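Protein argonaute (Marinitoga piezophila, PDB 5I4A) uses short 5'-hydroxyl RNA guides to recognise complementary target DNA or RNA and cleave it, acting as a manganese-preferring endonuclease. Local coordinates at residues K177-I182 / E205-N210; E125-H130 / S163-G168; N40-Q45 / I53-I58. All blocks are in the same frame, centred on the assembly; numbering follows the deposited sequence.

Contact 1: residues K177-I182 / E205-N210. With nucleotides of chain B.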
loop_
_atom_site.group_PDB
_atom_site.type_symbol
_atom_site.label_atom_id
_atom_site.label_comp_id
_atom_site.label_asym_id
_atom_site.label_seq_id
_atom_site.Cartn_x
_atom_site.Cartn_y
_atom_site.Cartn_z
ATOM N N LYS A 177 -7.115 3.578 -18.855
ATOM C CA LYS A 177 -6.026 4.241 -18.156
ATOM C C LYS A 177 -6.456 5.637 -17.717
ATOM O O LYS A 177 -7.404 6.220 -18.248
ATOM C CB LYS A 177 -4.786 4.320 -19.047
ATOM C CG LYS A 177 -4.630 3.131 -19.989
ATOM C CD LYS A 177 -3.240 3.067 -20.606
ATOM C CE LYS A 177 -3.255 2.268 -21.901
ATOM N NZ LYS A 177 -1.890 1.844 -22.318
ATOM N N SER A 178 -5.745 6.167 -16.726
ATOM C CA SER A 178 -6.002 7.496 -16.194
ATOM C C SER A 178 -4.769 8.368 -16.374
ATOM O O SER A 178 -3.639 7.915 -16.168
ATOM C CB SER A 178 -6.397 7.438 -14.716
ATOM O OG SER A 178 -7.677 6.852 -14.555
ATOM N N PHE A 179 -4.994 9.622 -16.758
ATOM C CA PHE A 179 -3.923 10.563 -17.030
ATOM C C PHE A 179 -4.209 11.878 -16.321
ATOM O O PHE A 179 -5.371 12.291 -16.222
ATOM C CB PHE A 179 -3.774 10.817 -18.539
ATOM C CG PHE A 179 -3.880 9.574 -19.380
ATOM C CD1 PHE A 179 -5.117 9.112 -19.801
ATOM C CD2 PHE A 179 -2.746 8.872 -19.753
ATOM C CE1 PHE A 179 -5.222 7.969 -20.573
ATOM C CE2 PHE A 179 -2.844 7.727 -20.527
ATOM C CZ PHE A 179 -4.085 7.277 -20.938
ATOM N N PRO A 180 -3.180 12.544 -15.803
ATOM C CA PRO A 180 -3.384 13.881 -15.234
ATOM C C PRO A 180 -3.957 14.830 -16.275
ATOM O O PRO A 180 -3.604 14.775 -17.455
ATOM C CB PRO A 180 -1.977 14.300 -14.797
ATOM C CG PRO A 180 -1.254 13.008 -14.578
ATOM C CD PRO A 180 -1.805 12.055 -15.599
ATOM N N TYR A 181 -4.859 15.697 -15.825
ATOM C CA TYR A 181 -5.551 16.640 -16.697
ATOM C C TYR A 181 -4.767 17.948 -16.722
ATOM O O TYR A 181 -4.749 18.692 -15.736
ATOM C CB TYR A 181 -6.984 16.846 -16.211
ATOM C CG TYR A 181 -7.668 18.094 -16.723
ATOM C CD1 TYR A 181 -7.917 18.272 -18.078
ATOM C CD2 TYR A 181 -8.089 19.085 -15.845
ATOM C CE1 TYR A 181 -8.551 19.411 -18.544
ATOM C CE2 TYR A 181 -8.724 20.224 -16.300
ATOM C CZ TYR A 181 -8.953 20.382 -17.649
ATOM O OH TYR A 181 -9.584 21.517 -18.104
ATOM N N ILE A 182 -4.109 18.222 -17.848
ATOM C CA ILE A 182 -3.310 19.438 -17.971
ATOM C C ILE A 182 -4.203 20.641 -18.241
ATOM O O ILE A 182 -4.281 21.575 -17.434
ATOM C CB ILE A 182 -2.244 19.278 -19.070
ATOM C CG1 ILE A 182 -1.305 18.118 -18.739
ATOM C CG2 ILE A 182 -1.455 20.570 -19.238
ATOM C CD1 ILE A 182 -0.478 18.338 -17.489
ATOM N N GLU A 205 -13.742 13.372 -26.477
ATOM C CA GLU A 205 -15.010 12.837 -25.999
ATOM C C GLU A 205 -14.860 11.490 -25.305
ATOM O O GLU A 205 -15.780 11.070 -24.597
ATOM C CB GLU A 205 -16.001 12.706 -27.160
ATOM C CG GLU A 205 -15.725 11.542 -28.107
ATOM C CD GLU A 205 -14.897 11.941 -29.315
ATOM O OE1 GLU A 205 -14.333 13.055 -29.313
ATOM O OE2 GLU A 205 -14.807 11.135 -30.267
ATOM N N ASN A 206 -13.732 10.809 -25.488
ATOM C CA ASN A 206 -13.470 9.543 -24.816
ATOM C C ASN A 206 -12.925 9.725 -23.405
ATOM O O ASN A 206 -12.554 8.735 -22.764
ATOM C CB ASN A 206 -12.496 8.695 -25.639
ATOM C CG ASN A 206 -13.142 8.101 -26.875
ATOM O OD1 ASN A 206 -14.363 8.116 -27.018
ATOM N ND2 ASN A 206 -12.323 7.562 -27.771
ATOM N N TYR A 207 -12.872 10.955 -22.906
ATOM C CA TYR A 207 -12.276 11.252 -21.612
ATOM C C TYR A 207 -13.337 11.797 -20.668
ATOM O O TYR A 207 -14.061 12.736 -21.012
ATOM C CB TYR A 207 -11.124 12.248 -21.758
ATOM C CG TYR A 207 -9.929 11.663 -22.471
ATOM C CD1 TYR A 207 -9.959 11.441 -23.839
ATOM C CD2 TYR A 207 -8.775 11.321 -21.776
ATOM C CE1 TYR A 207 -8.883 10.894 -24.493
ATOM C CE2 TYR A 207 -7.685 10.779 -22.431
ATOM C CZ TYR A 207 -7.745 10.573 -23.791
ATOM O OH TYR A 207 -6.672 10.032 -24.459
ATOM N N LEU A 208 -13.425 11.198 -19.486
ATOM C CA LEU A 208 -14.296 11.660 -18.421
ATOM C C LEU A 208 -13.451 12.014 -17.207
ATOM O O LEU A 208 -12.349 11.489 -17.025
ATOM C CB LEU A 208 -15.332 10.596 -18.040
ATOM C CG LEU A 208 -16.296 10.148 -19.139
ATOM C CD1 LEU A 208 -17.257 9.097 -18.609
ATOM C CD2 LEU A 208 -17.056 11.340 -19.695
ATOM N N PHE A 209 -13.971 12.913 -16.379
ATOM C CA PHE A 209 -13.295 13.268 -15.140
ATOM C C PHE A 209 -13.583 12.220 -14.074
ATOM O O PHE A 209 -14.735 11.820 -13.881
ATOM C CB PHE A 209 -13.738 14.650 -14.661
ATOM C CG PHE A 209 -13.011 15.778 -15.328
ATOM C CD1 PHE A 209 -11.695 16.051 -15.002
ATOM C CD2 PHE A 209 -13.638 16.563 -16.279
ATOM C CE1 PHE A 209 -11.018 17.089 -15.610
ATOM C CE2 PHE A 209 -12.964 17.600 -16.892
ATOM C CZ PHE A 209 -11.651 17.860 -16.559
ATOM N N ASN A 210 -12.535 11.776 -13.389
ATOM C CA ASN A 210 -12.655 10.801 -12.314
ATOM C C ASN A 210 -12.504 11.517 -10.978
ATOM O O ASN A 210 -11.534 12.255 -10.769
ATOM C CB ASN A 210 -11.599 9.705 -12.456
ATOM C CG ASN A 210 -11.775 8.591 -11.447
ATOM O OD1 ASN A 210 -12.894 8.276 -11.041
ATOM N ND2 ASN A 210 -10.666 7.989 -11.032
ATOM P P U B 21 -7.561 3.847 -32.315
ATOM O OP1 U B 21 -8.180 4.779 -33.301
ATOM O OP2 U B 21 -7.645 2.395 -32.593
ATOM O "O5'" U B 21 -6.012 4.162 -32.065
ATOM C "C5'" U B 21 -5.446 5.444 -32.360
ATOM C "C4'" U B 21 -6.225 6.545 -31.673
ATOM O "O4'" U B 21 -5.783 6.678 -30.297
ATOM C "C3'" U B 21 -6.194 7.956 -32.288
ATOM O "O3'" U B 21 -7.497 8.373 -32.698
ATOM C "C2'" U B 21 -5.743 8.868 -31.136
ATOM O "O2'" U B 21 -6.484 10.070 -31.038
ATOM C "C1'" U B 21 -5.952 8.010 -29.890
ATOM N N1 U B 21 -4.994 8.343 -28.821
ATOM C C2 U B 21 -5.399 9.310 -27.910
ATOM O O2 U B 21 -6.475 9.845 -27.924
ATOM N N3 U B 21 -4.517 9.659 -26.935
ATOM C C4 U B 21 -3.259 9.146 -26.779
ATOM O O4 U B 21 -2.570 9.554 -25.848
ATOM C C5 U B 21 -2.874 8.161 -27.747
ATOM C C6 U B 21 -3.730 7.803 -28.721
#

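Contact 2: residues E125-H130 / S163-G168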
loop_
_atom_site.group_PDB
_atom_site.type_symbol
_atom_site.label_atom_id
_atom_site.label_comp_id
_atom_site.label_asym_id
_atom_site.label_seq_id
_atom_site.Cartn_x
_atom_site.Cartn_y
_atom_site.Cartn_z
ATOM N N GLU A 125 -25.018 17.829 -9.612
ATOM C CA GLU A 125 -25.746 17.307 -10.763
ATOM C C GLU A 125 -24.807 16.796 -11.849
ATOM O O GLU A 125 -25.182 15.914 -12.630
ATOM C CB GLU A 125 -26.670 18.391 -11.319
ATOM C CG GLU A 125 -27.711 17.893 -12.305
ATOM C CD GLU A 125 -28.760 17.001 -11.664
ATOM O OE1 GLU A 125 -28.774 16.872 -10.420
ATOM O OE2 GLU A 125 -29.580 16.428 -12.412
ATOM N N ASN A 126 -23.586 17.320 -11.908
ATOM C CA ASN A 126 -22.655 16.998 -12.980
ATOM C C ASN A 126 -21.794 15.773 -12.688
ATOM O O ASN A 126 -20.862 15.495 -13.450
ATOM C CB ASN A 126 -21.756 18.203 -13.272
ATOM C CG ASN A 126 -22.542 19.432 -13.687
ATOM O OD1 ASN A 126 -22.883 19.602 -14.857
ATOM N ND2 ASN A 126 -22.830 20.301 -12.724
ATOM N N VAL A 127 -22.081 15.029 -11.621
ATOM C CA VAL A 127 -21.282 13.870 -11.237
ATOM C C VAL A 127 -22.157 12.625 -11.297
ATOM O O VAL A 127 -23.278 12.621 -10.776
ATOM C CB VAL A 127 -20.668 14.040 -9.836
ATOM C CG1 VAL A 127 -19.835 12.821 -9.477
ATOM C CG2 VAL A 127 -19.818 15.301 -9.778
ATOM N N ASN A 128 -21.640 11.573 -11.930
ATOM C CA ASN A 128 -22.319 10.288 -12.022
ATOM C C ASN A 128 -21.667 9.292 -11.071
ATOM O O ASN A 128 -20.438 9.179 -11.029
ATOM C CB ASN A 128 -22.279 9.742 -13.451
ATOM C CG ASN A 128 -23.456 10.201 -14.287
ATOM O OD1 ASN A 128 -23.311 10.498 -15.472
ATOM N ND2 ASN A 128 -24.632 10.256 -13.672
ATOM N N ALA A 129 -22.494 8.572 -10.317
ATOM C CA ALA A 129 -22.035 7.506 -9.432
ATOM C C ALA A 129 -22.293 6.179 -10.136
ATOM O O ALA A 129 -23.434 5.715 -10.213
ATOM C CB ALA A 129 -22.737 7.574 -8.080
ATOM N N HIS A 130 -21.229 5.572 -10.654
ATOM C CA HIS A 130 -21.325 4.308 -11.370
ATOM C C HIS A 130 -21.045 3.154 -10.415
ATOM O O HIS A 130 -19.964 3.083 -9.820
ATOM C CB HIS A 130 -20.336 4.271 -12.533
ATOM C CG HIS A 130 -20.568 5.324 -13.572
ATOM N ND1 HIS A 130 -21.151 5.052 -14.790
ATOM C CD2 HIS A 130 -20.276 6.647 -13.582
ATOM C CE1 HIS A 130 -21.218 6.162 -15.503
ATOM N NE2 HIS A 130 -20.693 7.144 -14.794
ATOM N N SER A 163 -17.827 19.354 -19.694
ATOM C CA SER A 163 -18.203 19.123 -18.304
ATOM C C SER A 163 -18.018 20.408 -17.509
ATOM O O SER A 163 -16.915 20.966 -17.472
ATOM C CB SER A 163 -17.377 17.990 -17.696
ATOM O OG SER A 163 -17.758 17.747 -16.352
ATOM N N ALA A 164 -19.097 20.867 -16.869
ATOM C CA ALA A 164 -19.024 22.082 -16.064
ATOM C C ALA A 164 -18.023 21.931 -14.926
ATOM O O ALA A 164 -17.228 22.841 -14.661
ATOM C CB ALA A 164 -20.408 22.434 -15.519
ATOM N N ILE A 165 -18.045 20.792 -14.244
ATOM C CA ILE A 165 -17.121 20.509 -13.153
ATOM C C ILE A 165 -15.885 19.829 -13.727
ATOM O O ILE A 165 -15.936 19.174 -14.774
ATOM C CB ILE A 165 -17.800 19.644 -12.069
ATOM C CG1 ILE A 165 -16.913 19.525 -10.825
ATOM C CG2 ILE A 165 -18.157 18.270 -12.622
ATOM C CD1 ILE A 165 -17.445 18.571 -9.776
ATOM N N LYS A 166 -14.757 19.995 -13.043
ATOM C CA LYS A 166 -13.488 19.432 -13.471
ATOM C C LYS A 166 -12.768 18.813 -12.281
ATOM O O LYS A 166 -13.133 19.024 -11.120
ATOM C CB LYS A 166 -12.611 20.496 -14.145
ATOM C CG LYS A 166 -13.052 20.816 -15.562
ATOM C CD LYS A 166 -12.840 22.268 -15.935
ATOM C CE LYS A 166 -13.252 22.495 -17.379
ATOM N NZ LYS A 166 -14.494 21.739 -17.709
ATOM N N SER A 167 -11.738 18.029 -12.587
ATOM C CA SER A 167 -10.921 17.368 -11.577
ATOM C C SER A 167 -9.488 17.308 -12.096
ATOM O O SER A 167 -9.167 17.864 -13.150
ATOM C CB SER A 167 -11.477 15.976 -11.248
ATOM O OG SER A 167 -10.934 14.989 -12.110
ATOM N N GLY A 168 -8.625 16.623 -11.352
ATOM C CA GLY A 168 -7.231 16.502 -11.714
ATOM C C GLY A 168 -6.856 15.268 -12.500
ATOM O O GLY A 168 -5.691 15.128 -12.888
#

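Contact 3: residues N40-Q45 / I53-I58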
loop_
_atom_site.group_PDB
_atom_site.type_symbol
_atom_site.label_atom_id
_atom_site.label_comp_id
_atom_site.label_asym_id
_atom_site.label_seq_id
_atom_site.Cartn_x
_atom_site.Cartn_y
_atom_site.Cartn_z
ATOM N N ASN A 40 -14.563 -8.752 -30.928
ATOM C CA ASN A 40 -14.828 -9.789 -29.943
ATOM C C ASN A 40 -14.530 -9.350 -28.516
ATOM O O ASN A 40 -14.769 -10.127 -27.587
ATOM C CB ASN A 40 -14.020 -11.051 -30.267
ATOM C CG ASN A 40 -14.557 -11.799 -31.472
ATOM O OD1 ASN A 40 -15.418 -12.669 -31.342
ATOM N ND2 ASN A 40 -14.045 -11.468 -32.652
ATOM N N ASN A 41 -14.017 -8.132 -28.323
ATOM C CA ASN A 41 -13.607 -7.646 -27.002
ATOM C C ASN A 41 -12.636 -8.621 -26.340
ATOM O O ASN A 41 -12.673 -8.843 -25.129
ATOM C CB ASN A 41 -14.818 -7.389 -26.102
ATOM C CG ASN A 41 -15.541 -6.105 -26.450
ATOM O OD1 ASN A 41 -14.914 -5.083 -26.721
ATOM N ND2 ASN A 41 -16.869 -6.152 -26.446
ATOM N N PHE A 42 -11.758 -9.205 -27.150
ATOM C CA PHE A 42 -10.887 -10.284 -26.692
ATOM C C PHE A 42 -9.667 -10.309 -27.594
ATOM O O PHE A 42 -9.804 -10.492 -28.807
ATOM C CB PHE A 42 -11.624 -11.624 -26.729
ATOM C CG PHE A 42 -10.927 -12.724 -25.986
ATOM C CD1 PHE A 42 -9.797 -13.328 -26.513
ATOM C CD2 PHE A 42 -11.410 -13.167 -24.765
ATOM C CE1 PHE A 42 -9.157 -14.343 -25.833
ATOM C CE2 PHE A 42 -10.773 -14.185 -24.081
ATOM C CZ PHE A 42 -9.645 -14.773 -24.616
ATOM N N LYS A 43 -8.483 -10.144 -27.010
ATOM C CA LYS A 43 -7.281 -9.933 -27.805
ATOM C C LYS A 43 -6.893 -11.198 -28.562
ATOM O O LYS A 43 -6.744 -12.273 -27.971
ATOM C CB LYS A 43 -6.128 -9.481 -26.911
ATOM C CG LYS A 43 -4.931 -8.936 -27.675
ATOM C CD LYS A 43 -4.053 -8.067 -26.788
ATOM C CE LYS A 43 -3.145 -7.170 -27.617
ATOM N NZ LYS A 43 -2.496 -6.125 -26.774
ATOM N N PHE A 44 -6.741 -11.061 -29.878
ATOM C CA PHE A 44 -6.116 -12.068 -30.722
ATOM C C PHE A 44 -4.626 -11.773 -30.843
ATOM O O PHE A 44 -4.202 -10.615 -30.827
ATOM C CB PHE A 44 -6.738 -12.080 -32.122
ATOM C CG PHE A 44 -8.098 -12.720 -32.196
ATOM C CD1 PHE A 44 -9.184 -12.160 -31.544
ATOM C CD2 PHE A 44 -8.295 -13.865 -32.954
ATOM C CE1 PHE A 44 -10.436 -12.743 -31.623
ATOM C CE2 PHE A 44 -9.547 -14.453 -33.037
ATOM C CZ PHE A 44 -10.618 -13.892 -32.374
ATOM N N GLN A 45 -3.832 -12.829 -30.976
ATOM C CA GLN A 45 -2.412 -12.692 -31.262
ATOM C C GLN A 45 -2.147 -13.083 -32.711
ATOM O O GLN A 45 -2.949 -13.767 -33.351
ATOM C CB GLN A 45 -1.570 -13.545 -30.303
ATOM C CG GLN A 45 -0.075 -13.234 -30.325
ATOM C CD GLN A 45 0.229 -11.763 -30.129
ATOM O OE1 GLN A 45 -0.313 -11.118 -29.230
ATOM N NE2 GLN A 45 1.097 -11.221 -30.976
ATOM N N ILE A 53 -6.190 -17.381 -31.175
ATOM C CA ILE A 53 -6.877 -16.939 -29.969
ATOM C C ILE A 53 -6.874 -18.086 -28.967
ATOM O O ILE A 53 -7.097 -19.245 -29.332
ATOM C CB ILE A 53 -8.314 -16.462 -30.272
ATOM C CG1 ILE A 53 -8.979 -15.911 -29.008
ATOM C CG2 ILE A 53 -9.154 -17.583 -30.887
ATOM C CD1 ILE A 53 -10.399 -15.437 -29.227
ATOM N N GLU A 54 -6.601 -17.765 -27.706
ATOM C CA GLU A 54 -6.613 -18.733 -26.617
ATOM C C GLU A 54 -7.839 -18.464 -25.754
ATOM O O GLU A 54 -7.994 -17.360 -25.219
ATOM C CB GLU A 54 -5.325 -18.648 -25.801
ATOM C CG GLU A 54 -4.102 -19.137 -26.562
ATOM C CD GLU A 54 -2.805 -18.530 -26.064
ATOM O OE1 GLU A 54 -2.856 -17.588 -25.246
ATOM O OE2 GLU A 54 -1.730 -18.995 -26.498
ATOM N N ILE A 55 -8.706 -19.465 -25.630
ATOM C CA ILE A 55 -10.002 -19.291 -24.977
ATOM C C ILE A 55 -10.197 -20.410 -23.962
ATOM O O ILE A 55 -9.533 -21.456 -24.029
ATOM C CB ILE A 55 -11.162 -19.285 -26.002
ATOM C CG1 ILE A 55 -11.174 -20.590 -26.801
ATOM C CG2 ILE A 55 -11.068 -18.076 -26.913
ATOM C CD1 ILE A 55 -12.482 -20.855 -27.516
ATOM N N PRO A 56 -11.106 -20.220 -23.006
ATOM C CA PRO A 56 -11.514 -21.343 -22.159
ATOM C C PRO A 56 -12.258 -22.377 -22.986
ATOM O O PRO A 56 -12.810 -22.083 -24.049
ATOM C CB PRO A 56 -12.437 -20.701 -21.115
ATOM C CG PRO A 56 -12.202 -19.221 -21.221
ATOM C CD PRO A 56 -11.792 -18.971 -22.636
ATOM N N ASP A 57 -12.268 -23.612 -22.484
ATOM C CA ASP A 57 -12.938 -24.712 -23.176
ATOM C C ASP A 57 -14.447 -24.654 -22.930
ATOM O O ASP A 57 -15.058 -25.543 -22.336
ATOM C CB ASP A 57 -12.357 -26.049 -22.741
ATOM C CG ASP A 57 -12.883 -27.206 -23.565
ATOM O OD1 ASP A 57 -13.312 -26.966 -24.714
ATOM O OD2 ASP A 57 -12.868 -28.352 -23.068
ATOM N N ILE A 58 -15.047 -23.563 -23.405
ATOM C CA ILE A 58 -16.477 -23.327 -23.289
ATOM C C ILE A 58 -16.991 -22.849 -24.639
ATOM O O ILE A 58 -16.219 -22.571 -25.558
ATOM C CB ILE A 58 -16.815 -22.309 -22.176
ATOM C CG1 ILE A 58 -15.863 -21.109 -22.222
ATOM C CG2 ILE A 58 -16.761 -22.980 -20.811
ATOM C CD1 ILE A 58 -16.315 -19.972 -23.121
HETATM O O HOH W 1 -5.330 -14.921 -27.351
#

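Contact 1: residues K177-I182 / E205-N210
Tyr181 and Phe209 meet as a T-shaped (edge-to-face) aromatic pair inside the PAZ domain, where strands 178-185 and 207-211 each run antiparallel to strand 169-172, which lies between them. The two segments therefore share no backbone bonds and meet through side chains that reach across the intervening strand. Tyr181 illustrates the geometry atom by atom. Its ring is placed by a first torsion of 161°, which sets CG opposite the backbone N and beside the carbonyl carbon. At the root, Tyr181 CB already lies 4.1 Å from Phe209 CE1. Next along, Tyr181 CG comes to 3.7 Å from Phe209 CE1, and Tyr181 CD2 makes the closest approach of the pair, 3.6 Å to the same atom. Toward the end of the ring the partner atom changes: Tyr181 CE2 sits 3.8 Å from Phe209 CZ, and Tyr181 CZ also has Phe209 CZ as its neighbour. Phe209 thus points its CE1-CZ edge over the middle of the tyrosine face, the two planes standing almost perpendicular at 87°, with ring centroids 4.8 Å apart. Leu170 of the middle strand touches both rings. A serine here in place of Tyr181 would take away this face and would probably open a gap beside Leu170, leaving the edge of Phe209 without its aromatic partner. The second pair, Phe179 and Tyr207, is turned toward the guide RNA, consistent with the role of PAZ domains in holding the 3' end of the guide. Phe179 CD1 packs at the edge of the tyrosine ring, 4.0 Å from Tyr207 CE2, and both residues also pack on uracil. At the tip of the same tyrosine, N3 of U21 of chain B donates a weak hydrogen bond to Tyr207 OH, 3.3 Å long and bent to 126° at the hydrogen.

Contact 2: residues E125-H130 / S163-G168
Asn126 and Ile165 bring the two backbones closest, CA to CA 6.6 Å, where the residue leading into strand 127-140 passes the loop that connects strands 143-156 and 169-172. Ile165 touches both Asn126 and Val127, and its two branches serve different partners. Its CG1 is anti to the backbone N (chi1 -171°), and the extended chain beyond carries CD1 to Val127, while CG2 takes the place between N and the carbonyl carbon and turns to Asn126. Accordingly Ile165 CG2 lies 3.7 Å from Asn126 CB, with the carbonyl oxygen of Asn126 also close by, and Ile165 CD1 rests 4.0 Å from Val127 CG2, the two aliphatic side chains running at a slant to one another. The pairing bridges two units of the Argonaute PAZ lobe: Asn126 and Val127 belong to linker L1, Ile165 to the PAZ domain. Strand 127-140 is paired antiparallel with strand 143-156, and Phe154 of that strand supports Val127; Phe211 of strand 207-211 packs against Ile165, so the isoleucine touches both linker L1 and the body of its own PAZ domain. Asn126 turns its amide toward the loop, so that Asn126 OD1 touches the methyl Ala164 CB at 3.8 Å, a van der Waals contact with a solvent-exposed neighbour. The loop has an internal brace as well: buried Ser163 OG donates to Ile165 O over 2.8 Å, meeting the carbonyl at 141° with the donor only 15° from its plane.

Contact 3: residues N40-Q45 / I53-I58
This is a buried aliphatic-aromatic contact in the N-terminal domain, where the link between helix 29-40 and strand 45-46 folds back against strand 51-56. Ile53 supplies the centre of it, held between Phe42 and Phe44. Over one face of the Phe44 ring, displaced toward its rim, Ile53 CD1 forms a CH-pi contact, 3.9 Å from the centroid and 27° off the normal. The root of the isoleucine lies against the same ring, Ile53 CB being 3.6 Å from Phe44 CE2. Phe42 crosses Ile53 at about a right angle, and Phe42 CD1 approaches Ile53 CD1 to 3.5 Å. With CG anti to the backbone N (chi1 -167°), the Phe42 ring extends toward the strand, where its edge meets a backbone carbonyl nearly in the ring plane: Phe42 CZ is 3.1 Å from Glu54 O. Polar backbone atoms are joined by a water, which donates to Lys43 O at 3.1 Å and accepts from Glu54 N. Lys93 NZ also hydrogen-bonds to Lys43 O, while the Glu54 carboxylate turns to a salt bridge with Arg19. Around this cluster, Phe22 of strand 16-22 touches both Phe44 and Ile53, Phe60 meets Phe42 edge-to-face, and on helix 84-101 Phe42 touches Lys93 and Glu54 touches Leu86.

In the fold
Contacts 1 and 2 form one continuous region, their centres 11 Å apart and both reaching the same antiparallel sheet. They are joined by Tyr181 N to Gly168 O and by Asn210 O to Ser167 OG, each a probable hydrogen bond of 3.1 Å, so the loop that meets linker L1 also borders the aromatic pair of the PAZ domain. Contact 3 belongs to a separate N-terminal sheet, its centre 29 Å from that of contact 1 and 35 Å from that of contact 2. Guide RNA touches contact 1 directly, whereas contacts 2 and 3 each keep their nearest atom about 7 Å from it. All three lie away from the catalytic residues of the PIWI domain.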